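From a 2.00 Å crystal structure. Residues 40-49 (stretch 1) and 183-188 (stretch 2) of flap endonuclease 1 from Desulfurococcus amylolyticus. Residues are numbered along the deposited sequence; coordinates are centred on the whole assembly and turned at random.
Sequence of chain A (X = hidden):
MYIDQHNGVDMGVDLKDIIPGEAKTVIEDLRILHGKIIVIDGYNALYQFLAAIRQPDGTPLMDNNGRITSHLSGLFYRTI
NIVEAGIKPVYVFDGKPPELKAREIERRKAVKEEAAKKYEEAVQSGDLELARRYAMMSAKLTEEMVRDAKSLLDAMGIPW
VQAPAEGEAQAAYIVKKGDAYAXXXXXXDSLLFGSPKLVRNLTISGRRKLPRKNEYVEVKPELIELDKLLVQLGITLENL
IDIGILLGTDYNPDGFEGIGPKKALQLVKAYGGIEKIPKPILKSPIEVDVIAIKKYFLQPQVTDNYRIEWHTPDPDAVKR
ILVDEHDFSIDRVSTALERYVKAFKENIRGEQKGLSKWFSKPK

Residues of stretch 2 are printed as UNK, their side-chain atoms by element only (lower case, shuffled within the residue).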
# COMPACT_ATOMS: atom_id res chain seq x y z
N ILE A 40 -7.96 4.41 1.31
CA ILE A 40 -6.61 4.06 0.86
C ILE A 40 -5.60 4.21 1.98
O ILE A 40 -5.44 5.30 2.55
CB ILE A 40 -6.18 4.95 -0.34
CG1 ILE A 40 -7.24 4.89 -1.46
CG2 ILE A 40 -4.79 4.54 -0.86
CD1 ILE A 40 -7.13 6.03 -2.50
N ASP A 41 -4.92 3.12 2.31
CA ASP A 41 -3.91 3.20 3.34
C ASP A 41 -2.83 4.16 2.88
O ASP A 41 -2.27 4.02 1.78
CB ASP A 41 -3.32 1.84 3.68
CG ASP A 41 -2.35 1.92 4.82
OD1 ASP A 41 -2.80 1.91 5.99
OD2 ASP A 41 -1.13 2.01 4.55
N GLY A 42 -2.57 5.16 3.72
CA GLY A 42 -1.69 6.28 3.39
C GLY A 42 -0.23 5.87 3.20
O GLY A 42 0.34 6.13 2.16
N TYR A 43 0.36 5.23 4.21
CA TYR A 43 1.78 4.85 4.14
C TYR A 43 2.04 3.91 2.97
O TYR A 43 3.03 4.07 2.26
CB TYR A 43 2.28 4.24 5.47
CG TYR A 43 2.43 5.22 6.62
CD1 TYR A 43 1.92 6.52 6.54
CD2 TYR A 43 3.04 4.83 7.82
CE1 TYR A 43 2.04 7.41 7.61
CE2 TYR A 43 3.16 5.72 8.89
CZ TYR A 43 2.66 7.00 8.78
OH TYR A 43 2.76 7.88 9.84
N ASN A 44 1.16 2.93 2.77
CA ASN A 44 1.38 1.97 1.70
C ASN A 44 1.37 2.66 0.34
O ASN A 44 2.22 2.38 -0.50
CB ASN A 44 0.35 0.83 1.71
CG ASN A 44 0.84 -0.38 0.97
OD1 ASN A 44 1.46 -1.28 1.57
ND2 ASN A 44 0.59 -0.42 -0.33
N ALA A 45 0.41 3.56 0.13
CA ALA A 45 0.35 4.32 -1.12
C ALA A 45 1.61 5.15 -1.32
O ALA A 45 2.16 5.16 -2.41
CB ALA A 45 -0.91 5.22 -1.17
N LEU A 46 2.08 5.82 -0.27
CA LEU A 46 3.27 6.67 -0.41
C LEU A 46 4.50 5.83 -0.75
O LEU A 46 5.33 6.25 -1.54
CB LEU A 46 3.50 7.53 0.85
CG LEU A 46 2.39 8.54 1.16
CD1 LEU A 46 2.67 9.34 2.44
CD2 LEU A 46 2.16 9.49 -0.01
N TYR A 47 4.60 4.64 -0.15
CA TYR A 47 5.65 3.70 -0.49
C TYR A 47 5.58 3.23 -1.95
O TYR A 47 6.61 3.09 -2.62
CB TYR A 47 5.66 2.50 0.48
CG TYR A 47 6.55 2.76 1.69
CD1 TYR A 47 7.91 3.04 1.52
CD2 TYR A 47 6.03 2.77 2.98
CE1 TYR A 47 8.74 3.29 2.60
CE2 TYR A 47 6.86 3.03 4.09
CZ TYR A 47 8.20 3.28 3.88
OH TYR A 47 9.03 3.54 4.95
N GLN A 48 4.36 2.98 -2.44
CA GLN A 48 4.18 2.60 -3.85
C GLN A 48 4.68 3.69 -4.79
O GLN A 48 5.40 3.40 -5.76
CB GLN A 48 2.73 2.25 -4.18
CG GLN A 48 2.14 1.08 -3.40
CD GLN A 48 3.09 -0.11 -3.26
OE1 GLN A 48 3.76 -0.52 -4.23
NE2 GLN A 48 3.14 -0.67 -2.06
N PHE A 49 4.31 4.94 -4.49
CA PHE A 49 4.73 6.09 -5.30
C PHE A 49 6.25 6.29 -5.25
O PHE A 49 6.89 6.60 -6.27
CB PHE A 49 4.02 7.36 -4.83
CG PHE A 49 2.52 7.27 -4.88
CD1 PHE A 49 1.87 6.58 -5.90
CD2 PHE A 49 1.74 7.91 -3.91
CE1 PHE A 49 0.47 6.50 -5.95
CE2 PHE A 49 0.34 7.84 -3.95
CZ PHE A 49 -0.30 7.14 -4.98
N UNK A 183 -11.12 -1.29 1.39
CA UNK A 183 -9.83 -0.73 1.73
C UNK A 183 -8.93 -0.94 0.53
O UNK A 183 -9.22 -1.79 -0.32
c UNK A 183 -9.24 -1.40 3.00
o UNK A 183 -9.34 -2.81 2.93
N UNK A 184 -7.87 -0.15 0.42
CA UNK A 184 -6.96 -0.25 -0.72
C UNK A 184 -5.52 -0.17 -0.26
O UNK A 184 -5.13 0.76 0.47
c UNK A 184 -7.27 0.82 -1.78
N UNK A 185 -4.73 -1.14 -0.72
CA UNK A 185 -3.33 -1.27 -0.33
C UNK A 185 -2.72 -2.38 -1.17
O UNK A 185 -3.45 -3.18 -1.74
c UNK A 185 -3.24 -1.68 1.15
o UNK A 185 -1.89 -1.78 1.57
N UNK A 186 -1.39 -2.44 -1.23
CA UNK A 186 -0.70 -3.59 -1.84
C UNK A 186 -0.56 -4.74 -0.86
O UNK A 186 -0.50 -5.91 -1.27
o UNK A 186 -1.45 -2.22 -4.85
c UNK A 186 -0.38 -2.80 -4.68
c UNK A 186 0.61 -2.31 -3.64
c UNK A 186 0.67 -3.20 -2.41
n UNK A 186 -0.05 -3.89 -5.35
N UNK A 187 -0.53 -4.46 0.44
CA UNK A 187 -0.47 -5.57 1.38
C UNK A 187 -1.88 -6.00 1.80
O UNK A 187 -2.89 -5.38 1.44
c UNK A 187 0.47 -5.30 2.56
o UNK A 187 0.97 -3.39 3.84
o UNK A 187 -1.16 -3.91 3.59
c UNK A 187 0.06 -4.12 3.39
N UNK A 188 -1.92 -7.09 2.56
CA UNK A 188 -3.16 -7.76 2.87
C UNK A 188 -3.58 -7.52 4.32
O UNK A 188 -4.53 -8.15 4.82
c UNK A 188 -3.87 -10.08 0.36
c UNK A 188 -2.82 -9.55 1.11
c UNK A 188 -2.97 -9.26 2.59
c UNK A 188 -3.71 -10.33 -1.02
c UNK A 188 -1.61 -9.28 0.46
o UNK A 188 -2.30 -10.28 -2.97
c UNK A 188 -2.50 -10.06 -1.63
c UNK A 188 -1.45 -9.53 -0.89
O HOH W 1 -2.62 2.02 0.08

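Position 183 carries one carbon followed by one oxygen, the shortest hydroxyl side chain, and the chain here is extended. Its CA-to-CB bond runs sideways to stretch 1, and its side chain makes no contact with that stretch. One carbon and one oxygen make it Ser183; its hydroxyl finds its partner just outside the stretch.

Position 184 has a single side-chain carbon. Its CA lies 4.6 Å from the CA of Ile40, in a parallel beta bridge, and the two side chains share one face of the sheet. The lone carbon, CB, sits 4.1 Å from Ile40 CG1, an apolar contact in a buried place. A side chain that stops at CB is alanine, so this is Ala184. Its backbone does the polar work: Asp41 N donates to Ala184 O at 3.0 Å with an angle of 162°, a well-aligned strand hydrogen bond.

Position 185 again shows one carbon and one oxygen. The carbon, CB, is 4.3 Å from Asp41 CB, while the oxygen lies 3.1 Å from Asn44 CG, close against the amide group. This is Ser185, with chi1 in the t well. Its OG accepts from the backbone N of position 187 at 3.2 Å, so the hydroxyl braces the turn that follows the strand.

Position 186 has three carbons in a row, the third carrying one oxygen and one nitrogen: a carboxamide at the end of a two-methylene arm. The CA-to-CB bond points toward stretch 1, and the middle carbon of the arm approaches Gln48 CD to 3.3 Å. The residue is Gln186, with chi1 and chi2 both m. That middle carbon is CG, so the arm packs on the end of another glutamine, one helical turn beyond Asn44.

Position 187 has two carbons, the second carrying two oxygens, a carboxylate on a short stem. CA-to-CB runs sideways, but the end of the side chain comes nearer to stretch 1, close to the side chain of Asn44. It is Asp187, with chi1 in the p well; Asp187 OD2 lies 3.1 Å from Asn44 OD1.

Position 188 has one carbon and then a six-carbon ring bearing an oxygen, which is a phenol: Tyr188. It is out of reach of stretch 1 and takes the N-cap position before a helix.

Two parallel strands end side by side; one runs straight into a helix, the other into a loop. Ala184 O receives Asp41 N and also a water, which donates to it at 2.8 Å from the water oxygen and to Asp41 O at 2.6 Å, tying the two strand ends together. Asp41 OD2 accepts from Asn44 N at 3.0 Å, capping the helix, and the CA-to-CB bond of Asn44, in the first turn, points toward stretch 2, where Ser185, Gln186 and Asp187 gather around its amide. The rule is economical: an alanine on one strand meets an isoleucine on the other, Ala184 CB to Ile40 CG1 at 4.1 Å, and one buried amide meets the turn beyond them.

Stretch 2, residues 183-188: SASQDY
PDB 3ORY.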